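Local coordinates for PKS_KS domain-containing protein (Photorhabdus luminescens subsp. laumondii, PDB 6SMO), which probably catalyses the carbon-carbon bond-forming condensation of a beta-ketoacyl-ACP synthase, with a polyketone dodecanal bound in its pocket, at residues Thr325-Ala331 against Ile418-Leu424; Ile282-Ala287 against Ile435-Val440. All coordinates share one frame; numbering follows the deposited sequence.

Contact 1. Residues Thr325-Ala331 against Ile418-Leu424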
ATOM      1  N   THR B 325      12.461  27.057  10.654  1.00 41.86           N
ATOM      2  CA  THR B 325      13.403  26.989   9.502  1.00 41.31           C
ATOM      3  C   THR B 325      12.673  26.551   8.226  1.00 39.75           C
ATOM      4  O   THR B 325      13.274  26.686   7.141  1.00 38.90           O
ATOM      5  CB  THR B 325      14.581  26.053   9.797  1.00 41.79           C
ATOM      6  OG1 THR B 325      14.055  24.819  10.287  1.00 42.27           O
ATOM      7  CG2 THR B 325      15.558  26.631  10.797  1.00 42.50           C
ATOM      8  N   VAL B 326      11.439  26.047   8.342  1.00 38.76           N
ATOM      9  CA  VAL B 326      10.610  25.582   7.186  1.00 38.30           C
ATOM     10  C   VAL B 326      10.134  26.813   6.405  1.00 38.50           C
ATOM     11  O   VAL B 326       9.316  27.576   6.960  1.00 40.02           O
ATOM     12  CB  VAL B 326       9.421  24.712   7.643  1.00 37.77           C
ATOM     13  CG1 VAL B 326       8.553  24.282   6.470  1.00 37.42           C
ATOM     14  CG2 VAL B 326       9.876  23.497   8.438  1.00 37.86           C
ATOM     15  N   ASN B 327      10.624  26.993   5.172  1.00 37.81           N
ATOM     16  CA  ASN B 327      10.296  28.156   4.300  1.00 37.50           C
ATOM     17  C   ASN B 327       9.855  27.681   2.906  1.00 37.46           C
ATOM     18  O   ASN B 327       9.871  28.512   1.980  1.00 37.59           O
ATOM     19  CB  ASN B 327      11.467  29.141   4.222  1.00 37.38           C
ATOM     20  CG  ASN B 327      12.663  28.608   3.458  1.00 37.05           C
ATOM     21  OD1 ASN B 327      12.868  27.400   3.366  1.00 36.94           O
ATOM     22  ND2 ASN B 327      13.463  29.507   2.908  1.00 36.91           N
ATOM     23  N   TYR B 328       9.457  26.412   2.760  1.00 37.16           N
ATOM     24  CA  TYR B 328       8.879  25.856   1.507  1.00 36.80           C
ATOM     25  C   TYR B 328       8.193  24.512   1.790  1.00 36.33           C
ATOM     26  O   TYR B 328       8.733  23.714   2.580  1.00 37.33           O
ATOM     27  CB  TYR B 328       9.948  25.695   0.425  1.00 36.76           C
ATOM     28  CG  TYR B 328       9.464  24.939  -0.787  1.00 37.02           C
ATOM     29  CD1 TYR B 328       8.509  25.484  -1.631  1.00 37.00           C
ATOM     30  CD2 TYR B 328       9.926  23.664  -1.070  1.00 37.04           C
ATOM     31  CE1 TYR B 328       8.040  24.792  -2.736  1.00 36.91           C
ATOM     32  CE2 TYR B 328       9.468  22.960  -2.172  1.00 36.85           C
ATOM     33  CZ  TYR B 328       8.522  23.524  -3.008  1.00 36.84           C
ATOM     34  OH  TYR B 328       8.071  22.829  -4.092  1.00 36.70           O
ATOM     35  N   ILE B 329       7.041  24.280   1.151  1.00 35.51           N
ATOM     36  CA  ILE B 329       6.207  23.048   1.298  1.00 34.63           C
ATOM     37  C   ILE B 329       5.786  22.568  -0.097  1.00 34.30           C
ATOM     38  O   ILE B 329       5.132  23.348  -0.815  1.00 33.74           O
ATOM     39  CB  ILE B 329       4.987  23.315   2.207  1.00 34.52           C
ATOM     40  CG1 ILE B 329       5.401  23.758   3.614  1.00 34.59           C
ATOM     41  CG2 ILE B 329       4.067  22.104   2.256  1.00 34.19           C
ATOM     42  CD1 ILE B 329       4.330  24.515   4.364  1.00 34.89           C
ATOM     43  N   SER B 330       6.155  21.336  -0.462  1.00 34.00           N
ATOM     44  CA  SER B 330       5.673  20.617  -1.672  1.00 34.13           C
ATOM     45  C   SER B 330       4.413  19.824  -1.308  1.00 34.44           C
ATOM     46  O   SER B 330       4.534  18.621  -1.007  1.00 35.49           O
ATOM     47  CB  SER B 330       6.743  19.719  -2.242  1.00 33.76           C
ATOM     48  OG  SER B 330       6.242  18.966  -3.338  1.00 33.63           O
ATOM     49  N   ALA B 331       3.247  20.476  -1.325  1.00 34.24           N
ATOM     50  CA  ALA B 331       1.958  19.902  -0.871  1.00 34.26           C
ATOM     51  C   ALA B 331       1.485  18.828  -1.856  1.00 34.57           C
ATOM     52  O   ALA B 331       1.912  18.860  -3.028  1.00 34.60           O
ATOM     53  CB  ALA B 331       0.924  20.988  -0.708  1.00 34.29           C
ATOM     54  N   ILE B 418      15.662  27.943  -0.552  1.00 38.97           N
ATOM     55  CA  ILE B 418      15.022  26.881   0.281  1.00 39.08           C
ATOM     56  C   ILE B 418      16.055  26.379   1.296  1.00 39.86           C
ATOM     57  O   ILE B 418      17.131  25.920   0.861  1.00 40.21           O
ATOM     58  CB  ILE B 418      14.478  25.732  -0.598  1.00 38.73           C
ATOM     59  CG1 ILE B 418      13.539  26.242  -1.696  1.00 38.52           C
ATOM     60  CG2 ILE B 418      13.803  24.669   0.260  1.00 38.40           C
ATOM     61  CD1 ILE B 418      13.369  25.284  -2.853  1.00 38.22           C
ATOM     62  N   LYS B 419      15.735  26.472   2.591  1.00 40.13           N
ATOM     63  CA  LYS B 419      16.546  25.912   3.708  1.00 40.27           C
ATOM     64  C   LYS B 419      15.994  24.524   4.058  1.00 38.94           C
ATOM     65  O   LYS B 419      16.626  23.523   3.661  1.00 38.71           O
ATOM     66  CB  LYS B 419      16.539  26.855   4.918  1.00 41.56           C
ATOM     67  CG  LYS B 419      17.725  27.806   5.006  1.00 43.24           C
ATOM     68  CD  LYS B 419      17.747  28.871   3.930  1.00 44.44           C
ATOM     69  CE  LYS B 419      19.009  29.706   3.957  1.00 45.64           C
ATOM     70  NZ  LYS B 419      18.988  30.766   2.921  1.00 46.32           N
ATOM     71  N   THR B 420      14.854  24.479   4.755  1.00 37.59           N
ATOM     72  CA  THR B 420      14.152  23.239   5.184  1.00 36.57           C
ATOM     73  C   THR B 420      12.839  23.121   4.406  1.00 35.58           C
ATOM     74  O   THR B 420      12.005  24.038   4.520  1.00 35.17           O
ATOM     75  CB  THR B 420      13.911  23.237   6.699  1.00 36.74           C
ATOM     76  OG1 THR B 420      15.159  23.477   7.349  1.00 36.89           O
ATOM     77  CG2 THR B 420      13.318  21.939   7.202  1.00 36.81           C
ATOM     78  N   ALA B 421      12.671  22.031   3.650  1.00 35.03           N
ATOM     79  CA  ALA B 421      11.496  21.763   2.787  1.00 34.55           C
ATOM     80  C   ALA B 421      10.628  20.665   3.410  1.00 34.09           C
ATOM     81  O   ALA B 421      11.193  19.691   3.945  1.00 33.70           O
ATOM     82  CB  ALA B 421      11.955  21.381   1.402  1.00 34.52           C
ATOM     83  N   LEU B 422       9.303  20.832   3.341  1.00 34.04           N
ATOM     84  CA  LEU B 422       8.289  19.813   3.725  1.00 34.11           C
ATOM     85  C   LEU B 422       7.679  19.215   2.453  1.00 33.85           C
ATOM     86  O   LEU B 422       7.623  19.927   1.432  1.00 33.94           O
ATOM     87  CB  LEU B 422       7.210  20.464   4.597  1.00 34.52           C
ATOM     88  CG  LEU B 422       7.322  20.216   6.100  1.00 34.79           C
ATOM     89  CD1 LEU B 422       8.709  20.563   6.622  1.00 35.26           C
ATOM     90  CD2 LEU B 422       6.262  21.007   6.849  1.00 35.08           C
ATOM     91  N   LYS B 423       7.242  17.956   2.527  1.00 33.71           N
ATOM     92  CA  LYS B 423       6.620  17.203   1.405  1.00 33.46           C
ATOM     93  C   LYS B 423       5.439  16.399   1.953  1.00 33.44           C
ATOM     94  O   LYS B 423       5.682  15.357   2.589  1.00 33.43           O
ATOM     95  CB  LYS B 423       7.665  16.304   0.737  1.00 33.50           C
ATOM     96  CG  LYS B 423       7.129  15.313  -0.289  1.00 33.47           C
ATOM     97  CD  LYS B 423       6.606  15.963  -1.551  1.00 33.34           C
ATOM     98  CE  LYS B 423       5.654  15.073  -2.321  1.00 33.40           C
ATOM     99  NZ  LYS B 423       4.294  15.078  -1.734  1.00 33.63           N
ATOM    100  N   LEU B 424       4.215  16.876   1.709  1.00 33.79           N
ATOM    101  CA  LEU B 424       2.954  16.292   2.238  1.00 34.12           C
ATOM    102  C   LEU B 424       2.374  15.327   1.197  1.00 34.26           C
ATOM    103  O   LEU B 424       2.318  15.707   0.010  1.00 34.16           O
ATOM    104  CB  LEU B 424       1.970  17.424   2.554  1.00 34.53           C
ATOM    105  CG  LEU B 424       2.215  18.194   3.853  1.00 34.90           C
ATOM    106  CD1 LEU B 424       3.682  18.557   4.033  1.00 34.84           C
ATOM    107  CD2 LEU B 424       1.355  19.448   3.902  1.00 35.18           C
TER
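Leu422 sets CD1 against Val326 CG2 at 3.6 Å, the two side chains crossing at about a right angle. Farther along, Ile329 lies beside Leu422 and points the same way, its CG1 3.9 Å from Leu422 CB, while its CG2 reaches Leu424 CD1. Two parallel neighbouring strands share this apolar face, joined by backbone bonds from Leu422 N to Tyr328 O (3.0 Å) and from Ser330 N to Leu422 O (2.8 Å). On the other face, Ala421 CB meets the edge of the Tyr328 ring, whose OH is bonded to Asn361.

The N-terminal ends are looser and nearer solvent. The bond from Asn327 N to Thr420 O is weak, as is the hydroxyl pair Thr325 OG1 and Thr420 OG1, 3.4 Å apart; Thr325 OG1 is also hydrogen-bonded to Ser322 O. The Asn327 side chain adds a second link: with CG between the backbone N and carbonyl carbon (chi1 69°), OD1 accepts from Lys419 N at 3.1 Å and ND2 reaches Pro417 O.

Helices 306-319 and 337-350 cover the Val326-Leu422-Leu424 face and helix 372-388 the Tyr328-Ala421 face, while strands 360-361 and 431-438 continue the sheet on either side.

Contact 2. Residues Ile282-Ala287 against Ile435-Val440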
ATOM      1  N   ILE B 282      25.491  15.599  -4.343  1.00 39.62           N
ATOM      2  CA  ILE B 282      24.352  15.529  -3.378  1.00 39.25           C
ATOM      3  C   ILE B 282      23.304  16.576  -3.773  1.00 38.75           C
ATOM      4  O   ILE B 282      23.637  17.778  -3.771  1.00 38.27           O
ATOM      5  CB  ILE B 282      24.853  15.728  -1.932  1.00 39.88           C
ATOM      6  CG1 ILE B 282      25.867  14.653  -1.530  1.00 40.47           C
ATOM      7  CG2 ILE B 282      23.685  15.788  -0.957  1.00 39.78           C
ATOM      8  CD1 ILE B 282      26.743  15.039  -0.361  1.00 41.03           C
ATOM      9  N   TYR B 283      22.086  16.127  -4.091  1.00 38.18           N
ATOM     10  CA  TYR B 283      20.921  16.989  -4.429  1.00 37.95           C
ATOM     11  C   TYR B 283      20.399  17.652  -3.150  1.00 37.98           C
ATOM     12  O   TYR B 283      20.341  18.896  -3.094  1.00 37.22           O
ATOM     13  CB  TYR B 283      19.824  16.177  -5.126  1.00 37.75           C
ATOM     14  CG  TYR B 283      20.081  15.903  -6.586  1.00 37.87           C
ATOM     15  CD1 TYR B 283      19.603  16.758  -7.567  1.00 37.89           C
ATOM     16  CD2 TYR B 283      20.803  14.792  -6.993  1.00 37.95           C
ATOM     17  CE1 TYR B 283      19.838  16.522  -8.911  1.00 37.81           C
ATOM     18  CE2 TYR B 283      21.042  14.538  -8.334  1.00 38.04           C
ATOM     19  CZ  TYR B 283      20.555  15.405  -9.298  1.00 37.95           C
ATOM     20  OH  TYR B 283      20.783  15.170 -10.623  1.00 38.24           O
ATOM     21  N   ALA B 284      20.038  16.836  -2.156  1.00 38.30           N
ATOM     22  CA  ALA B 284      19.459  17.278  -0.865  1.00 38.77           C
ATOM     23  C   ALA B 284      19.580  16.163   0.181  1.00 39.29           C
ATOM     24  O   ALA B 284      19.785  14.996  -0.207  1.00 39.93           O
ATOM     25  CB  ALA B 284      18.020  17.686  -1.068  1.00 38.65           C
ATOM     26  N   GLU B 285      19.456  16.530   1.460  1.00 39.52           N
ATOM     27  CA  GLU B 285      19.443  15.600   2.620  1.00 39.14           C
ATOM     28  C   GLU B 285      17.990  15.240   2.945  1.00 38.09           C
ATOM     29  O   GLU B 285      17.189  16.174   3.147  1.00 37.61           O
ATOM     30  CB  GLU B 285      20.130  16.248   3.825  1.00 40.12           C
ATOM     31  CG  GLU B 285      20.322  15.309   5.005  1.00 40.64           C
ATOM     32  CD  GLU B 285      20.671  15.998   6.313  1.00 41.36           C
ATOM     33  OE1 GLU B 285      21.313  17.068   6.268  1.00 42.53           O
ATOM     34  OE2 GLU B 285      20.296  15.464   7.376  1.00 41.19           O
ATOM     35  N   LEU B 286      17.668  13.943   2.978  1.00 36.90           N
ATOM     36  CA  LEU B 286      16.362  13.408   3.450  1.00 36.21           C
ATOM     37  C   LEU B 286      16.449  13.242   4.973  1.00 35.31           C
ATOM     38  O   LEU B 286      16.950  12.197   5.430  1.00 35.79           O
ATOM     39  CB  LEU B 286      16.067  12.086   2.730  1.00 36.51           C
ATOM     40  CG  LEU B 286      14.589  11.727   2.574  1.00 36.95           C
ATOM     41  CD1 LEU B 286      14.376  10.808   1.381  1.00 37.23           C
ATOM     42  CD2 LEU B 286      14.040  11.087   3.841  1.00 37.34           C
ATOM     43  N   ALA B 287      15.995  14.255   5.718  1.00 34.51           N
ATOM     44  CA  ALA B 287      16.297  14.467   7.155  1.00 34.48           C
ATOM     45  C   ALA B 287      15.410  13.582   8.041  1.00 34.20           C
ATOM     46  O   ALA B 287      15.962  12.933   8.952  1.00 34.38           O
ATOM     47  CB  ALA B 287      16.136  15.926   7.505  1.00 34.60           C
ATOM     48  N   ILE B 435       7.737  13.746   4.600  1.00 30.34           N
ATOM     49  CA  ILE B 435       9.229  13.679   4.665  1.00 30.63           C
ATOM     50  C   ILE B 435       9.767  15.111   4.737  1.00 30.94           C
ATOM     51  O   ILE B 435       9.191  15.997   4.077  1.00 30.38           O
ATOM     52  CB  ILE B 435       9.834  12.894   3.481  1.00 30.79           C
ATOM     53  CG1 ILE B 435       9.356  13.417   2.124  1.00 30.87           C
ATOM     54  CG2 ILE B 435       9.566  11.405   3.630  1.00 30.82           C
ATOM     55  CD1 ILE B 435      10.255  13.043   0.971  1.00 31.26           C
ATOM     56  N   VAL B 436      10.820  15.322   5.530  1.00 31.71           N
ATOM     57  CA  VAL B 436      11.518  16.632   5.685  1.00 32.40           C
ATOM     58  C   VAL B 436      12.828  16.563   4.894  1.00 33.35           C
ATOM     59  O   VAL B 436      13.704  15.767   5.280  1.00 33.67           O
ATOM     60  CB  VAL B 436      11.769  16.970   7.167  1.00 32.32           C
ATOM     61  CG1 VAL B 436      12.489  18.300   7.332  1.00 32.46           C
ATOM     62  CG2 VAL B 436      10.479  16.959   7.973  1.00 32.32           C
ATOM     63  N   MET B 437      12.938  17.354   3.822  1.00 34.74           N
ATOM     64  CA  MET B 437      14.171  17.484   3.004  1.00 36.16           C
ATOM     65  C   MET B 437      14.886  18.785   3.376  1.00 36.79           C
ATOM     66  O   MET B 437      14.213  19.722   3.852  1.00 36.33           O
ATOM     67  CB  MET B 437      13.848  17.472   1.507  1.00 36.98           C
ATOM     68  CG  MET B 437      13.409  16.112   1.008  1.00 38.21           C
ATOM     69  SD  MET B 437      13.732  15.888  -0.753  1.00 39.91           S
ATOM     70  CE  MET B 437      13.320  14.155  -0.942  1.00 40.28           C
ATOM     71  N   ARG B 438      16.202  18.827   3.159  1.00 38.33           N
ATOM     72  CA  ARG B 438      17.112  19.888   3.661  1.00 39.98           C
ATOM     73  C   ARG B 438      18.257  20.087   2.661  1.00 40.23           C
ATOM     74  O   ARG B 438      18.690  19.088   2.050  1.00 40.17           O
ATOM     75  CB  ARG B 438      17.635  19.480   5.042  1.00 41.70           C
ATOM     76  CG  ARG B 438      18.358  20.581   5.804  1.00 43.62           C
ATOM     77  CD  ARG B 438      18.841  20.071   7.149  1.00 45.55           C
ATOM     78  NE  ARG B 438      19.542  21.084   7.925  1.00 47.42           N
ATOM     79  CZ  ARG B 438      20.073  20.887   9.129  1.00 49.06           C
ATOM     80  NH1 ARG B 438      19.990  19.702   9.714  1.00 49.74           N
ATOM     81  NH2 ARG B 438      20.692  21.879   9.746  1.00 50.26           N
ATOM     82  N   ALA B 439      18.719  21.331   2.501  1.00 40.84           N
ATOM     83  CA  ALA B 439      19.880  21.704   1.661  1.00 41.41           C
ATOM     84  C   ALA B 439      21.173  21.379   2.417  1.00 42.39           C
ATOM     85  O   ALA B 439      21.185  21.522   3.656  1.00 42.82           O
ATOM     86  CB  ALA B 439      19.807  23.166   1.294  1.00 41.23           C
ATOM     87  N   VAL B 440      22.213  20.952   1.692  1.00 43.53           N
ATOM     88  CA  VAL B 440      23.556  20.601   2.244  1.00 44.45           C
ATOM     89  C   VAL B 440      24.536  21.723   1.884  1.00 44.44           C
ATOM     90  O   VAL B 440      24.564  22.201   0.749  1.00 43.66           O
ATOM     91  CB  VAL B 440      24.042  19.234   1.720  1.00 44.97           C
ATOM     92  CG1 VAL B 440      25.361  18.817   2.355  1.00 45.78           C
ATOM     93  CG2 VAL B 440      22.995  18.147   1.917  1.00 44.81           C
TER
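Glu285 and Arg438 form the central antiparallel, hydrogen-bonded pair of this contact. Glu285 N gives its hydrogen to Arg438 O at 2.7 Å, and Arg438 N returns one to Glu285 O at 2.8 Å. A third backbone bond runs from Ala287 N to Val436 O, also 2.8 Å. Between them lies the non-hydrogen-bonded pair Leu286 and Met437, where Met437 CA approaches Glu285 O in a CA-H...O contact.

The two charges come near each other without forming a salt bridge. Both side chains leave with CG anti to the backbone N (chi1 -173° for Glu285, -168° for Arg438) and run on extended, side by side, so the touch is of aliphatic stem to acid: Glu285 OE1 lies 4.0 Å from Arg438 CD. From Arg438 NH1 it is 4.5 Å away and sits clear of the plane of the guanidinium, whose hydrogens are aimed elsewhere.

Apolar contacts flank this pair. At the end of the modelled chain, Ile282 CG2 meets Val440 CG2 at 3.8 Å, the side chains crossing at about a right angle; the same Val440 methyl also rests on Glu285 CB. On the buried face Leu286 CD1 comes only loosely to Met437 CE, at 4.2 Å, and helix 372-388 covers Met437.

These strands of the ketosynthase sheet are thus joined here chiefly, it appears, through three main-chain bonds, while opposite charges at the partly exposed face probably add only a diffuse attraction.

How the contacts relate
Contacts 1 and 2 belong to one mixed sheet and are separated by a single strand pairing, that of 420-427 with 431-438; their centres are 10 Å apart. Those two strands also follow each other in the chain, so the second segment of each contact touches that of the other: Ala421 N probably bonds to Met437 O at 2.8 Å, and Thr420 CG2 packs on Val436 CG1 at 3.7 Å. Along the chain, contact 1 is nested within the loop that contact 2 closes. The side chain of Lys423 in contact 1 is about 11 Å from the bound polyketone; its strand leads on to Gly427 and Phe428, which line that pocket.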